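Long-range contact in thiamine-monophosphate kinase (Aquifex aeolicus, PDB 1VQV), which catalyses the ATP-dependent phosphorylation of thiamine monophosphate to thiamine diphosphate, the active form of vitamin B1, as a homodimer: residues B[37-51]-B[125-139]. Residues are numbered along the deposited sequence; the frame is centred on the assembly and turned at random.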
ATOM      1  N   LYS B  37     -19.299   4.557  -4.800  1.00 54.31           N
ATOM      2  CA  LYS B  37     -18.135   4.770  -3.949  1.00 54.95           C
ATOM      3  C   LYS B  37     -16.987   3.775  -4.175  1.00 54.51           C
ATOM      4  O   LYS B  37     -17.133   2.747  -4.845  1.00 53.23           O
ATOM      5  CB  LYS B  37     -18.532   4.716  -2.469  1.00 55.68           C
ATOM      6  CG  LYS B  37     -19.346   5.901  -1.958  1.00 57.32           C
ATOM      7  CD  LYS B  37     -19.405   5.864  -0.427  1.00 59.59           C
ATOM      8  CE  LYS B  37     -20.292   6.952   0.184  1.00 61.62           C
ATOM      9  NZ  LYS B  37     -21.753   6.618   0.144  1.00 63.40           N
ATOM     10  N   LEU B  38     -15.832   4.112  -3.612  1.00 53.91           N
ATOM     11  CA  LEU B  38     -14.651   3.271  -3.696  1.00 53.28           C
ATOM     12  C   LEU B  38     -14.200   2.994  -2.292  1.00 53.39           C
ATOM     13  O   LEU B  38     -14.310   3.844  -1.426  1.00 52.56           O
ATOM     14  CB  LEU B  38     -13.524   3.961  -4.444  1.00 52.43           C
ATOM     15  CG  LEU B  38     -13.705   4.061  -5.945  1.00 53.05           C
ATOM     16  CD1 LEU B  38     -12.439   4.640  -6.522  1.00 54.02           C
ATOM     17  CD2 LEU B  38     -13.984   2.695  -6.551  1.00 53.56           C
ATOM     18  N   LEU B  39     -13.710   1.794  -2.049  1.00 53.44           N
ATOM     19  CA  LEU B  39     -13.250   1.471  -0.716  1.00 52.30           C
ATOM     20  C   LEU B  39     -11.760   1.196  -0.801  1.00 52.65           C
ATOM     21  O   LEU B  39     -11.315   0.302  -1.523  1.00 51.30           O
ATOM     22  CB  LEU B  39     -14.013   0.262  -0.176  1.00 51.79           C
ATOM     23  CG  LEU B  39     -15.523   0.461  -0.026  1.00 51.80           C
ATOM     24  CD1 LEU B  39     -16.163  -0.805   0.516  1.00 51.43           C
ATOM     25  CD2 LEU B  39     -15.799   1.636   0.903  1.00 52.15           C
ATOM     26  N   LEU B  40     -10.994   2.004  -0.084  1.00 51.59           N
ATOM     27  CA  LEU B  40      -9.562   1.857  -0.070  1.00 51.87           C
ATOM     28  C   LEU B  40      -9.151   1.169   1.225  1.00 52.88           C
ATOM     29  O   LEU B  40      -9.575   1.561   2.323  1.00 51.95           O
ATOM     30  CB  LEU B  40      -8.908   3.225  -0.179  1.00 53.17           C
ATOM     31  CG  LEU B  40      -9.445   4.088  -1.323  1.00 53.84           C
ATOM     32  CD1 LEU B  40      -8.714   5.425  -1.319  1.00 53.53           C
ATOM     33  CD2 LEU B  40      -9.279   3.380  -2.656  1.00 53.27           C
ATOM     34  N   THR B  41      -8.338   0.126   1.078  1.00 53.29           N
ATOM     35  CA  THR B  41      -7.852  -0.640   2.212  1.00 53.99           C
ATOM     36  C   THR B  41      -6.392  -1.079   2.054  1.00 54.61           C
ATOM     37  O   THR B  41      -5.877  -1.219   0.942  1.00 53.48           O
ATOM     38  CB  THR B  41      -8.729  -1.922   2.463  1.00 54.60           C
ATOM     39  OG1 THR B  41      -8.348  -2.531   3.709  1.00 54.64           O
ATOM     40  CG2 THR B  41      -8.543  -2.949   1.345  1.00 53.75           C
ATOM     41  N   THR B  42      -5.734  -1.276   3.194  1.00 55.59           N
ATOM     42  CA  THR B  42      -4.354  -1.751   3.252  1.00 57.69           C
ATOM     43  C   THR B  42      -4.195  -2.670   4.471  1.00 57.72           C
ATOM     44  O   THR B  42      -4.867  -2.488   5.485  1.00 58.13           O
ATOM     45  CB  THR B  42      -3.318  -0.575   3.346  1.00 56.95           C
ATOM     46  OG1 THR B  42      -2.002  -1.118   3.500  1.00 58.52           O
ATOM     47  CG2 THR B  42      -3.612   0.343   4.530  1.00 57.50           C
ATOM     48  N   ASP B  43      -3.337  -3.679   4.345  1.00 58.58           N
ATOM     49  CA  ASP B  43      -3.051  -4.599   5.440  1.00 59.87           C
ATOM     50  C   ASP B  43      -1.595  -5.030   5.299  1.00 58.42           C
ATOM     51  O   ASP B  43      -0.992  -4.880   4.229  1.00 56.91           O
ATOM     52  CB  ASP B  43      -3.970  -5.823   5.406  1.00 64.18           C
ATOM     53  CG  ASP B  43      -3.639  -6.774   4.269  1.00 69.74           C
ATOM     54  OD1 ASP B  43      -3.466  -6.281   3.131  1.00 72.31           O
ATOM     55  OD2 ASP B  43      -3.558  -8.010   4.500  1.00 72.51           O
ATOM     56  N   VAL B  44      -1.025  -5.557   6.377  1.00 56.40           N
ATOM     57  CA  VAL B  44       0.360  -5.981   6.325  1.00 54.38           C
ATOM     58  C   VAL B  44       0.608  -7.304   7.029  1.00 54.77           C
ATOM     59  O   VAL B  44      -0.010  -7.612   8.046  1.00 55.38           O
ATOM     60  CB  VAL B  44       1.294  -4.868   6.903  1.00 54.00           C
ATOM     61  CG1 VAL B  44       0.955  -4.577   8.343  1.00 53.51           C
ATOM     62  CG2 VAL B  44       2.755  -5.273   6.757  1.00 54.25           C
ATOM     63  N   LEU B  45       1.502  -8.098   6.451  1.00 53.52           N
ATOM     64  CA  LEU B  45       1.888  -9.383   7.012  1.00 53.14           C
ATOM     65  C   LEU B  45       3.405  -9.329   7.115  1.00 54.18           C
ATOM     66  O   LEU B  45       4.105  -9.216   6.109  1.00 54.86           O
ATOM     67  CB  LEU B  45       1.454 -10.550   6.105  1.00 52.03           C
ATOM     68  CG  LEU B  45      -0.055 -10.728   5.871  1.00 53.16           C
ATOM     69  CD1 LEU B  45      -0.353 -12.081   5.229  1.00 51.71           C
ATOM     70  CD2 LEU B  45      -0.776 -10.625   7.203  1.00 51.71           C
ATOM     71  N   ASN B  46       3.915  -9.360   8.339  1.00 54.29           N
ATOM     72  CA  ASN B  46       5.349  -9.317   8.520  1.00 53.28           C
ATOM     73  C   ASN B  46       5.853 -10.577   9.162  1.00 55.04           C
ATOM     74  O   ASN B  46       5.307 -11.051  10.168  1.00 52.97           O
ATOM     75  CB  ASN B  46       5.776  -8.119   9.363  1.00 52.38           C
ATOM     76  CG  ASN B  46       5.551  -6.808   8.658  1.00 52.62           C
ATOM     77  OD1 ASN B  46       5.932  -6.637   7.504  1.00 53.96           O
ATOM     78  ND2 ASN B  46       4.925  -5.869   9.350  1.00 54.00           N
ATOM     79  N   GLU B  47       6.907 -11.112   8.554  1.00 55.71           N
ATOM     80  CA  GLU B  47       7.550 -12.310   9.036  1.00 56.66           C
ATOM     81  C   GLU B  47       7.903 -12.127  10.506  1.00 56.65           C
ATOM     82  O   GLU B  47       8.322 -11.050  10.932  1.00 54.80           O
ATOM     83  CB  GLU B  47       8.827 -12.571   8.249  1.00 57.57           C
ATOM     84  CG  GLU B  47       9.390 -13.950   8.524  1.00 60.35           C
ATOM     85  CD  GLU B  47      10.803 -14.135   8.028  1.00 61.37           C
ATOM     86  OE1 GLU B  47      11.217 -13.448   7.071  1.00 62.80           O
ATOM     87  OE2 GLU B  47      11.494 -14.997   8.601  1.00 63.87           O
ATOM     88  N   GLY B  48       7.736 -13.195  11.271  1.00 56.67           N
ATOM     89  CA  GLY B  48       8.047 -13.131  12.676  1.00 59.50           C
ATOM     90  C   GLY B  48       6.835 -12.817  13.522  1.00 61.62           C
ATOM     91  O   GLY B  48       6.680 -13.355  14.624  1.00 64.24           O
ATOM     92  N   VAL B  49       5.970 -11.955  13.000  1.00 61.85           N
ATOM     93  CA  VAL B  49       4.773 -11.560  13.713  1.00 62.87           C
ATOM     94  C   VAL B  49       3.516 -12.262  13.189  1.00 63.66           C
ATOM     95  O   VAL B  49       2.909 -13.064  13.899  1.00 65.15           O
ATOM     96  CB  VAL B  49       4.572 -10.024  13.639  1.00 63.86           C
ATOM     97  CG1 VAL B  49       3.282  -9.623  14.356  1.00 63.95           C
ATOM     98  CG2 VAL B  49       5.764  -9.316  14.264  1.00 63.74           C
ATOM     99  N   HIS B  50       3.145 -11.980  11.943  1.00 62.89           N
ATOM    100  CA  HIS B  50       1.940 -12.559  11.346  1.00 61.43           C
ATOM    101  C   HIS B  50       2.061 -13.985  10.832  1.00 60.68           C
ATOM    102  O   HIS B  50       1.060 -14.709  10.743  1.00 61.91           O
ATOM    103  CB  HIS B  50       1.438 -11.659  10.211  1.00 60.97           C
ATOM    104  CG  HIS B  50       1.237 -10.236  10.627  1.00 62.05           C
ATOM    105  ND1 HIS B  50       2.213  -9.274  10.482  1.00 61.68           N
ATOM    106  CD2 HIS B  50       0.201  -9.633  11.254  1.00 60.11           C
ATOM    107  CE1 HIS B  50       1.788  -8.136  11.007  1.00 60.23           C
ATOM    108  NE2 HIS B  50       0.572  -8.327  11.482  1.00 60.14           N
ATOM    109  N   PHE B  51       3.282 -14.390  10.494  1.00 59.49           N
ATOM    110  CA  PHE B  51       3.519 -15.726   9.968  1.00 57.02           C
ATOM    111  C   PHE B  51       4.996 -16.071  10.095  1.00 56.88           C
ATOM    112  O   PHE B  51       5.807 -15.210  10.427  1.00 57.12           O
ATOM    113  CB  PHE B  51       3.086 -15.777   8.494  1.00 55.03           C
ATOM    114  CG  PHE B  51       3.940 -14.946   7.575  1.00 53.06           C
ATOM    115  CD1 PHE B  51       5.101 -15.473   7.023  1.00 52.45           C
ATOM    116  CD2 PHE B  51       3.597 -13.626   7.278  1.00 52.91           C
ATOM    117  CE1 PHE B  51       5.911 -14.707   6.191  1.00 52.21           C
ATOM    118  CE2 PHE B  51       4.403 -12.850   6.445  1.00 52.21           C
ATOM    119  CZ  PHE B  51       5.564 -13.396   5.902  1.00 52.03           C
ATOM    120  N   LYS B 125      14.000  -8.884   6.501  1.00 62.71           N
ATOM    121  CA  LYS B 125      12.899  -9.847   6.692  1.00 61.58           C
ATOM    122  C   LYS B 125      11.707  -9.670   5.710  1.00 59.57           C
ATOM    123  O   LYS B 125      11.530  -8.607   5.091  1.00 60.08           O
ATOM    124  CB  LYS B 125      12.391  -9.778   8.144  1.00 61.83           C
ATOM    125  CG  LYS B 125      13.296 -10.449   9.178  1.00 62.10           C
ATOM    126  CD  LYS B 125      13.425 -11.937   8.896  1.00 64.46           C
ATOM    127  CE  LYS B 125      14.286 -12.663   9.931  1.00 65.34           C
ATOM    128  NZ  LYS B 125      13.711 -12.616  11.306  1.00 65.78           N
ATOM    129  N   ILE B 126      10.891 -10.715   5.570  1.00 55.75           N
ATOM    130  CA  ILE B 126       9.749 -10.660   4.663  1.00 53.22           C
ATOM    131  C   ILE B 126       8.635  -9.748   5.181  1.00 52.77           C
ATOM    132  O   ILE B 126       8.070  -9.964   6.256  1.00 52.22           O
ATOM    133  CB  ILE B 126       9.164 -12.069   4.393  1.00 52.31           C
ATOM    134  CG1 ILE B 126      10.239 -12.973   3.786  1.00 52.34           C
ATOM    135  CG2 ILE B 126       7.987 -11.969   3.431  1.00 52.71           C
ATOM    136  CD1 ILE B 126       9.861 -14.469   3.693  1.00 52.32           C
ATOM    137  N   GLY B 127       8.351  -8.705   4.413  1.00 52.24           N
ATOM    138  CA  GLY B 127       7.304  -7.775   4.771  1.00 50.09           C
ATOM    139  C   GLY B 127       6.332  -7.759   3.610  1.00 48.15           C
ATOM    140  O   GLY B 127       6.732  -7.477   2.485  1.00 45.48           O
ATOM    141  N   ILE B 128       5.068  -8.086   3.872  1.00 46.44           N
ATOM    142  CA  ILE B 128       4.059  -8.097   2.829  1.00 45.94           C
ATOM    143  C   ILE B 128       3.083  -6.967   3.095  1.00 46.10           C
ATOM    144  O   ILE B 128       2.495  -6.886   4.167  1.00 47.31           O
ATOM    145  CB  ILE B 128       3.299  -9.438   2.780  1.00 45.44           C
ATOM    146  CG1 ILE B 128       4.288 -10.594   2.646  1.00 45.96           C
ATOM    147  CG2 ILE B 128       2.375  -9.458   1.582  1.00 46.31           C
ATOM    148  CD1 ILE B 128       3.649 -11.948   2.581  1.00 48.33           C
ATOM    149  N   SER B 129       2.925  -6.089   2.111  1.00 45.65           N
ATOM    150  CA  SER B 129       2.036  -4.948   2.236  1.00 47.87           C
ATOM    151  C   SER B 129       1.102  -4.946   1.036  1.00 48.49           C
ATOM    152  O   SER B 129       1.540  -4.790  -0.101  1.00 49.13           O
ATOM    153  CB  SER B 129       2.864  -3.660   2.294  1.00 49.05           C
ATOM    154  OG  SER B 129       2.053  -2.515   2.468  1.00 50.92           O
ATOM    155  N   VAL B 130      -0.188  -5.112   1.296  1.00 49.31           N
ATOM    156  CA  VAL B 130      -1.183  -5.178   0.236  1.00 49.17           C
ATOM    157  C   VAL B 130      -2.133  -3.987   0.218  1.00 51.15           C
ATOM    158  O   VAL B 130      -2.498  -3.428   1.263  1.00 50.92           O
ATOM    159  CB  VAL B 130      -2.025  -6.462   0.370  1.00 48.47           C
ATOM    160  CG1 VAL B 130      -2.053  -7.208  -0.943  1.00 46.37           C
ATOM    161  CG2 VAL B 130      -1.468  -7.327   1.481  1.00 46.96           C
ATOM    162  N   PHE B 131      -2.542  -3.620  -0.988  1.00 51.87           N
ATOM    163  CA  PHE B 131      -3.445  -2.502  -1.192  1.00 54.94           C
ATOM    164  C   PHE B 131      -4.595  -2.996  -2.034  1.00 53.22           C
ATOM    165  O   PHE B 131      -4.394  -3.640  -3.056  1.00 53.89           O
ATOM    166  CB  PHE B 131      -2.698  -1.378  -1.914  1.00 59.02           C
ATOM    167  CG  PHE B 131      -3.567  -0.225  -2.363  1.00 62.97           C
ATOM    168  CD1 PHE B 131      -4.273   0.555  -1.437  1.00 63.92           C
ATOM    169  CD2 PHE B 131      -3.603   0.138  -3.715  1.00 64.37           C
ATOM    170  CE1 PHE B 131      -4.994   1.684  -1.854  1.00 65.34           C
ATOM    171  CE2 PHE B 131      -4.316   1.259  -4.142  1.00 65.46           C
ATOM    172  CZ  PHE B 131      -5.011   2.036  -3.213  1.00 65.90           C
ATOM    173  N   LEU B 132      -5.807  -2.676  -1.618  1.00 52.22           N
ATOM    174  CA  LEU B 132      -6.958  -3.125  -2.360  1.00 52.80           C
ATOM    175  C   LEU B 132      -8.016  -2.067  -2.519  1.00 53.30           C
ATOM    176  O   LEU B 132      -8.369  -1.368  -1.569  1.00 53.17           O
ATOM    177  CB  LEU B 132      -7.563  -4.331  -1.671  1.00 53.05           C
ATOM    178  CG  LEU B 132      -8.802  -4.925  -2.325  1.00 52.49           C
ATOM    179  CD1 LEU B 132      -8.460  -5.507  -3.671  1.00 52.30           C
ATOM    180  CD2 LEU B 132      -9.351  -6.001  -1.424  1.00 54.18           C
ATOM    181  N   VAL B 133      -8.525  -1.964  -3.737  1.00 53.58           N
ATOM    182  CA  VAL B 133      -9.574  -1.018  -4.024  1.00 54.44           C
ATOM    183  C   VAL B 133     -10.833  -1.783  -4.380  1.00 55.10           C
ATOM    184  O   VAL B 133     -10.779  -2.736  -5.158  1.00 54.21           O
ATOM    185  CB  VAL B 133      -9.213  -0.127  -5.187  1.00 53.98           C
ATOM    186  CG1 VAL B 133     -10.333   0.871  -5.413  1.00 53.86           C
ATOM    187  CG2 VAL B 133      -7.899   0.570  -4.908  1.00 53.33           C
ATOM    188  N   GLY B 134     -11.961  -1.367  -3.801  1.00 56.38           N
ATOM    189  CA  GLY B 134     -13.236  -2.020  -4.070  1.00 57.07           C
ATOM    190  C   GLY B 134     -14.394  -1.039  -4.197  1.00 58.83           C
ATOM    191  O   GLY B 134     -14.483  -0.070  -3.453  1.00 59.56           O
ATOM    192  N   GLU B 135     -15.294  -1.286  -5.138  1.00 60.08           N
ATOM    193  CA  GLU B 135     -16.442  -0.409  -5.343  1.00 61.68           C
ATOM    194  C   GLU B 135     -17.639  -0.834  -4.471  1.00 61.99           C
ATOM    195  O   GLU B 135     -17.679  -1.956  -3.975  1.00 61.97           O
ATOM    196  CB  GLU B 135     -16.828  -0.411  -6.826  1.00 62.19           C
ATOM    197  CG  GLU B 135     -16.801  -1.795  -7.436  1.00 66.45           C
ATOM    198  CD  GLU B 135     -17.363  -1.853  -8.853  1.00 69.44           C
ATOM    199  OE1 GLU B 135     -16.990  -0.982  -9.682  1.00 69.30           O
ATOM    200  OE2 GLU B 135     -18.171  -2.787  -9.136  1.00 69.47           O
ATOM    201  N   THR B 136     -18.600   0.069  -4.276  1.00 62.27           N
ATOM    202  CA  THR B 136     -19.793  -0.211  -3.468  1.00 62.56           C
ATOM    203  C   THR B 136     -20.922   0.690  -3.916  1.00 63.68           C
ATOM    204  O   THR B 136     -20.700   1.836  -4.299  1.00 64.40           O
ATOM    205  CB  THR B 136     -19.599   0.099  -1.958  1.00 62.11           C
ATOM    206  OG1 THR B 136     -18.454  -0.601  -1.461  1.00 64.45           O
ATOM    207  CG2 THR B 136     -20.826  -0.330  -1.160  1.00 61.71           C
ATOM    208  N   GLU B 137     -22.141   0.179  -3.842  1.00 64.72           N
ATOM    209  CA  GLU B 137     -23.298   0.962  -4.226  1.00 65.90           C
ATOM    210  C   GLU B 137     -23.942   1.510  -2.969  1.00 64.53           C
ATOM    211  O   GLU B 137     -24.942   2.213  -3.040  1.00 66.52           O
ATOM    212  CB  GLU B 137     -24.284   0.086  -5.007  1.00 70.39           C
ATOM    213  CG  GLU B 137     -25.556   0.789  -5.485  1.00 75.41           C
ATOM    214  CD  GLU B 137     -26.536  -0.170  -6.182  1.00 79.48           C
ATOM    215  OE1 GLU B 137     -27.762   0.156  -6.244  1.00 79.89           O
ATOM    216  OE2 GLU B 137     -26.076  -1.242  -6.672  1.00 80.90           O
ATOM    217  N   ARG B 138     -23.359   1.199  -1.813  1.00 62.78           N
ATOM    218  CA  ARG B 138     -23.891   1.674  -0.537  1.00 60.35           C
ATOM    219  C   ARG B 138     -22.916   1.377   0.589  1.00 58.65           C
ATOM    220  O   ARG B 138     -22.720   0.216   0.938  1.00 61.20           O
ATOM    221  CB  ARG B 138     -25.223   0.986  -0.221  1.00 60.01           C
ATOM    222  CG  ARG B 138     -25.832   1.467   1.088  1.00 59.32           C
ATOM    223  CD  ARG B 138     -26.782   0.455   1.742  1.00 59.59           C
ATOM    224  NE  ARG B 138     -26.951   0.793   3.162  1.00 58.90           N
ATOM    225  CZ  ARG B 138     -27.109  -0.082   4.153  1.00 57.82           C
ATOM    226  NH1 ARG B 138     -27.132  -1.396   3.921  1.00 56.68           N
ATOM    227  NH2 ARG B 138     -27.214   0.377   5.390  1.00 59.03           N
ATOM    228  N   PHE B 139     -22.312   2.410   1.163  1.00 56.80           N
ATOM    229  CA  PHE B 139     -21.363   2.200   2.251  1.00 56.45           C
ATOM    230  C   PHE B 139     -22.056   1.859   3.561  1.00 54.59           C
ATOM    231  O   PHE B 139     -22.874   2.624   4.064  1.00 55.07           O
ATOM    232  CB  PHE B 139     -20.482   3.441   2.460  1.00 57.78           C
ATOM    233  CG  PHE B 139     -19.476   3.303   3.584  1.00 56.93           C
ATOM    234  CD1 PHE B 139     -18.302   2.574   3.409  1.00 58.16           C
ATOM    235  CD2 PHE B 139     -19.706   3.906   4.818  1.00 58.19           C
ATOM    236  CE1 PHE B 139     -17.361   2.452   4.454  1.00 59.01           C
ATOM    237  CE2 PHE B 139     -18.778   3.792   5.871  1.00 59.13           C
ATOM    238  CZ  PHE B 139     -17.602   3.058   5.682  1.00 58.62           C
TER
HETATM  239  O   HOH W   1       8.912  -7.178   7.697  1.00 60.86           O
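E47 and I126 close one end of an antiparallel ladder in which strand 38-46 runs beside strand 127-136, the outermost strand within this chain and its neighbour in the four-stranded sheet of the PurM-like N-terminal domain. The side chain of E47 reaches across to K125 and I126, just ahead of strand 127-136. Its CB lies 3.4 Å from I126 O, the carbonyl that takes a nearly straight bond from E47 N (174°). With CG anti to the backbone N (chi1 -169°) and the chain extended beyond it, CD arrives 3.5 Å from K125 CD, and OE1 accepts I126 N at 3.1 Å on its anti side. I126 is thus gripped through both N and O. OE1 also forms a salt bridge with R53, whereas OE2 lies against K125 CD but 4.2 Å from K125 NZ, too far for a salt bridge. An alanine in place of E47 would probably leave I126 N without its acceptor and R53 without this carboxylate. Next to this pair, F51 receives I126 CG2 at its ring edge, 3.7 Å from CZ, while E47 CA sits over one ring face.

Paired backbone bonds continue from L45 and I128 to K37 and T136. On the face of T41 and D43, T41 CG2 packs 3.5 Å from L132 CB; on that of T42, L40 CD2 meets V133 CG2 at 3.9 Å. At the far end L39 CD2 touches the edge of the F139 ring, 3.7 Å from CD1. F131 stacks on F131 of the second subunit, and the S129 hydroxyls of the two subunits bond to each other. T41, D43 and, on the opposite face, T42 are magnesium-binding residues; paired backbone bonds tie T41 to L132 and D43 to V130, holding their main chain in register, consistent with a preset metal site.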